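PDB 4MI2: putative enoyl-CoA hydratase/isomerase, which probably catalyses an isomerisation of a CoA thioester in phenylacetate degradation, as a trimeric member of the crotonase-like enoyl-CoA hydratase/isomerase family. Local coordinates for residues B[173-176]-B[182-185]; B[178-181]-B[185-188]. One frame throughout, in Å; residues are numbered along the deposited sequence.

Contact 1: residues B[173-176]-B[182-185]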
loop_
_atom_site.group_PDB
_atom_site.type_symbol
_atom_site.label_atom_id
_atom_site.label_comp_id
_atom_site.label_asym_id
_atom_site.label_seq_id
_atom_site.Cartn_x
_atom_site.Cartn_y
_atom_site.Cartn_z
ATOM N N ASP B 173 -5.527 -14.880 -12.736
ATOM C CA ASP B 173 -5.272 -13.865 -13.751
ATOM C C ASP B 173 -3.775 -13.744 -14.038
ATOM O O ASP B 173 -2.984 -13.474 -13.135
ATOM C CB ASP B 173 -5.806 -12.502 -13.289
ATOM C CG ASP B 173 -7.324 -12.431 -13.272
ATOM O OD1 ASP B 173 -8.001 -13.407 -13.667
ATOM O OD2 ASP B 173 -7.844 -11.374 -12.871
ATOM N N THR B 174 -3.402 -13.962 -15.294
ATOM C CA THR B 174 -2.031 -13.784 -15.750
ATOM C C THR B 174 -1.910 -12.439 -16.452
ATOM O O THR B 174 -2.733 -12.113 -17.312
ATOM C CB THR B 174 -1.644 -14.900 -16.726
ATOM O OG1 THR B 174 -1.611 -16.142 -16.017
ATOM C CG2 THR B 174 -0.267 -14.654 -17.346
ATOM N N ILE B 175 -0.891 -11.658 -16.105
ATOM C CA ILE B 175 -0.748 -10.331 -16.700
ATOM C C ILE B 175 0.480 -10.191 -17.594
ATOM O O ILE B 175 1.487 -10.885 -17.423
ATOM C CB ILE B 175 -0.739 -9.225 -15.634
ATOM C CG1 ILE B 175 0.434 -9.397 -14.670
ATOM C CG2 ILE B 175 -2.065 -9.224 -14.885
ATOM C CD1 ILE B 175 0.805 -8.125 -13.940
ATOM N N ASP B 176 0.376 -9.275 -18.548
ATOM C CA ASP B 176 1.471 -9.004 -19.469
ATOM C C ASP B 176 2.267 -7.785 -19.008
ATOM O O ASP B 176 1.932 -7.158 -18.008
ATOM C CB ASP B 176 0.961 -8.854 -20.909
ATOM C CG ASP B 176 0.082 -7.624 -21.118
ATOM O OD1 ASP B 176 -0.028 -6.756 -20.215
ATOM O OD2 ASP B 176 -0.504 -7.525 -22.220
ATOM N N THR B 182 1.892 -0.677 -15.479
ATOM C CA THR B 182 0.867 0.201 -14.914
ATOM C C THR B 182 0.601 -0.118 -13.440
ATOM O O THR B 182 0.457 0.794 -12.629
ATOM C CB THR B 182 -0.455 0.112 -15.704
ATOM O OG1 THR B 182 -0.197 0.300 -17.102
ATOM C CG2 THR B 182 -1.440 1.171 -15.229
ATOM N N TRP B 183 0.557 -1.407 -13.099
ATOM C CA TRP B 183 0.272 -1.848 -11.720
ATOM C C TRP B 183 1.427 -1.641 -10.725
ATOM O O TRP B 183 1.226 -1.735 -9.507
ATOM C CB TRP B 183 -0.118 -3.323 -11.710
ATOM C CG TRP B 183 -1.466 -3.623 -12.249
ATOM C CD1 TRP B 183 -2.308 -2.766 -12.918
ATOM C CD2 TRP B 183 -2.136 -4.884 -12.201
ATOM N NE1 TRP B 183 -3.469 -3.421 -13.267
ATOM C CE2 TRP B 183 -3.389 -4.721 -12.838
ATOM C CE3 TRP B 183 -1.811 -6.133 -11.663
ATOM C CZ2 TRP B 183 -4.309 -5.768 -12.967
ATOM C CZ3 TRP B 183 -2.729 -7.177 -11.793
ATOM C CH2 TRP B 183 -3.961 -6.983 -12.439
ATOM N N GLY B 184 2.626 -1.380 -11.246
ATOM C CA GLY B 184 3.828 -1.193 -10.427
ATOM C C GLY B 184 4.539 -2.487 -10.054
ATOM O O GLY B 184 5.343 -2.507 -9.128
ATOM N N LEU B 185 4.231 -3.566 -10.770
ATOM C CA LEU B 185 4.895 -4.848 -10.572
ATOM C C LEU B 185 6.331 -4.809 -11.096
ATOM O O LEU B 185 7.188 -5.532 -10.598
ATOM C CB LEU B 185 4.128 -5.967 -11.274
ATOM C CG LEU B 185 4.609 -7.394 -10.956
ATOM C CD1 LEU B 185 4.260 -7.776 -9.524
ATOM C CD2 LEU B 185 4.021 -8.410 -11.920
#
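Ile175 reaches across to Trp183 and Leu185 with two separate carbon branches, and almost all of the contact hangs on this one side chain. The methyl CG2 of Ile175 meets the outer end of the six-membered indole ring, lying 3.8 Å from Trp183 CZ3 and equally near CH2; it comes in obliquely. Ile175 CD1, on the longer branch, lies 3.8 Å from Leu185 CD2 and 4.0 Å from Trp183 CE3. With CG1 between the backbone N and the carbonyl carbon (chi1 61°), the branches are turned so that CD1 reaches Leu185 and CG2 the indole. A beta-branched residue suits this place: it favours the extended backbone of the short strand 175-176, whose backbone bonds to Phe137, and it offers methyls in two directions.

Helix 177-183, which runs from just after the strand into 182-185, is closed at both ends by capping motifs. Asp176 occupies the N-cap: its side chain caps a backbone N of the first turn, and OD1 is also hydrogen-bonded to Thr179 OG1. At the other end Gly184 closes a Schellman motif with phi 85°, a value that glycine tolerates easily, and the chain turns back so that Leu185 faces Ile175.

Leu185 is on the buried side, set against Leu156, Leu159 and Ile160 of helix 152-160 and against Phe137. Trp183 packs just as near to Ile175 but stays partly exposed; it lies against Ile160 and Met168, and Arg164 of the same chain makes a cation-pi contact with it. Farther out, the polar Asp176 and Thr182 are exposed, and Thr182 O receives a weak bond from Arg164 of the second subunit.

Contact 2: residues B[178-181]-B[185-188]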
loop_
_atom_site.group_PDB
_atom_site.type_symbol
_atom_site.label_atom_id
_atom_site.label_comp_id
_atom_site.label_asym_id
_atom_site.label_seq_id
_atom_site.Cartn_x
_atom_site.Cartn_y
_atom_site.Cartn_z
ATOM N N PRO B 178 2.894 -4.581 -20.064
ATOM C CA PRO B 178 2.321 -3.235 -19.855
ATOM C C PRO B 178 1.340 -3.140 -18.667
ATOM O O PRO B 178 1.340 -2.136 -17.953
ATOM C CB PRO B 178 1.626 -2.913 -21.189
ATOM C CG PRO B 178 1.627 -4.185 -21.984
ATOM C CD PRO B 178 2.678 -5.090 -21.429
ATOM N N THR B 179 0.524 -4.168 -18.455
ATOM C CA THR B 179 -0.300 -4.228 -17.248
ATOM C C THR B 179 0.586 -4.230 -15.988
ATOM O O THR B 179 0.331 -3.484 -15.040
ATOM C CB THR B 179 -1.185 -5.481 -17.237
ATOM O OG1 THR B 179 -1.912 -5.560 -18.462
ATOM C CG2 THR B 179 -2.176 -5.441 -16.068
ATOM N N ALA B 180 1.630 -5.058 -15.999
ATOM C CA ALA B 180 2.587 -5.123 -14.903
ATOM C C ALA B 180 3.217 -3.764 -14.630
ATOM O O ALA B 180 3.421 -3.386 -13.482
ATOM C CB ALA B 180 3.669 -6.146 -15.214
ATOM N N HIS B 181 3.541 -3.044 -15.696
ATOM C CA HIS B 181 4.103 -1.706 -15.569
ATOM C C HIS B 181 3.098 -0.738 -14.934
ATOM O O HIS B 181 3.405 -0.071 -13.956
ATOM C CB HIS B 181 4.555 -1.178 -16.930
ATOM C CG HIS B 181 5.433 0.028 -16.834
ATOM N ND1 HIS B 181 5.065 1.258 -17.330
ATOM C CD2 HIS B 181 6.649 0.201 -16.260
ATOM C CE1 HIS B 181 6.027 2.133 -17.086
ATOM N NE2 HIS B 181 6.996 1.517 -16.432
ATOM N N LEU B 185 4.231 -3.566 -10.770
ATOM C CA LEU B 185 4.895 -4.848 -10.572
ATOM C C LEU B 185 6.331 -4.809 -11.096
ATOM O O LEU B 185 7.188 -5.532 -10.598
ATOM C CB LEU B 185 4.128 -5.967 -11.274
ATOM C CG LEU B 185 4.609 -7.394 -10.956
ATOM C CD1 LEU B 185 4.260 -7.776 -9.524
ATOM C CD2 LEU B 185 4.021 -8.410 -11.920
ATOM N N VAL B 186 6.577 -3.992 -12.117
ATOM C CA VAL B 186 7.926 -3.788 -12.644
ATOM C C VAL B 186 8.167 -2.292 -12.833
ATOM O O VAL B 186 7.215 -1.520 -12.971
ATOM C CB VAL B 186 8.155 -4.543 -13.980
ATOM C CG1 VAL B 186 7.973 -6.041 -13.781
ATOM C CG2 VAL B 186 7.233 -4.031 -15.085
ATOM N N HIS B 187 9.433 -1.888 -12.847
ATOM C CA HIS B 187 9.775 -0.472 -12.980
ATOM C C HIS B 187 9.822 -0.003 -14.427
ATOM O O HIS B 187 9.580 1.161 -14.702
ATOM C CB HIS B 187 11.112 -0.184 -12.313
ATOM C CG HIS B 187 11.097 -0.413 -10.838
ATOM N ND1 HIS B 187 11.158 -1.672 -10.278
ATOM C CD2 HIS B 187 10.998 0.455 -9.806
ATOM C CE1 HIS B 187 11.109 -1.569 -8.966
ATOM N NE2 HIS B 187 11.014 -0.290 -8.653
ATOM N N GLU B 188 10.133 -0.915 -15.340
ATOM C CA GLU B 188 10.419 -0.559 -16.727
ATOM C C GLU B 188 10.112 -1.737 -17.641
ATOM O O GLU B 188 10.357 -2.892 -17.287
ATOM C CB GLU B 188 11.902 -0.176 -16.862
ATOM C CG GLU B 188 12.315 0.419 -18.208
ATOM C CD GLU B 188 12.221 1.934 -18.263
ATOM O OE1 GLU B 188 11.441 2.520 -17.471
ATOM O OE2 GLU B 188 12.933 2.545 -19.096
HETATM O O HOH W 1 5.558 0.980 -13.089
#
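The imidazole of His181 meets the chain of 185-188 chiefly through its edge. The carbonyl of His187 lies there, near the ring plane, and His181 NE2 donates a weak, bent bond of 3.1 Å to His187 O, with an angle of 132° at the hydrogen. Glu188 N is also at the edge, whereas Val186 O approaches obliquely. Over one face stands a water, 3.4 Å above the plane and displaced toward the rim. That water donates to Val186 O at 3.0 Å; it also lies near His181 O, at a distance so short that the bond is doubtful in detail. A donor is needed between them, because two carbonyl oxygens cannot bond each other directly. With CG anti to the backbone N (chi1 -166°), the ring swings out toward the loop although its CB points away from it; a histidine thus has both the length and the N-H needed to span the gap.

The rest of the link is backbone. Leu185 N donates to Ala180 O at 2.8 Å, and Val186 N adds a weak bond of 3.5 Å to the same oxygen. Two amides converging on one carbonyl of the last turn tie the departing chain to the helix it has just left. The small side chain of Ala180 permits this close approach: its CB lies 4.0 Å from Leu185 CB and 4.1 Å from Val186 CG2, a methyl that also rests against His181 N and CA.

His187 points away from the helix and bonds through NE2 to Ser163 O of the second subunit, through ND1 to Arg129 N. Beyond it Glu188 enters strand 188-190, the outermost strand, within this chain, of the six-stranded sheet, pairing with Ala131 of strand 128-132, while Ala180 and Val186 pack on Phe137 of strand 136-138.

The centres of contacts 1 and 2 lie about 6 Å apart, and both are built around helix 177-183. Along the chain they interleave: strand 175-176 leads into the helix, the helix into the turn at 184-185, and the turn into strand 188-190. Leu185 belongs to both, and Ile175 CD1 of contact 1 touches Ala180 CA of contact 2 at 3.6 Å. Contact 1 folds the helix onto an outermost strand, within this chain, of the small three-stranded sheet; contact 2 leads from its end to that of the large one. The unit therefore bridges two sheets of the crotonase-like fold, and both contacts also meet the second subunit of the trimer.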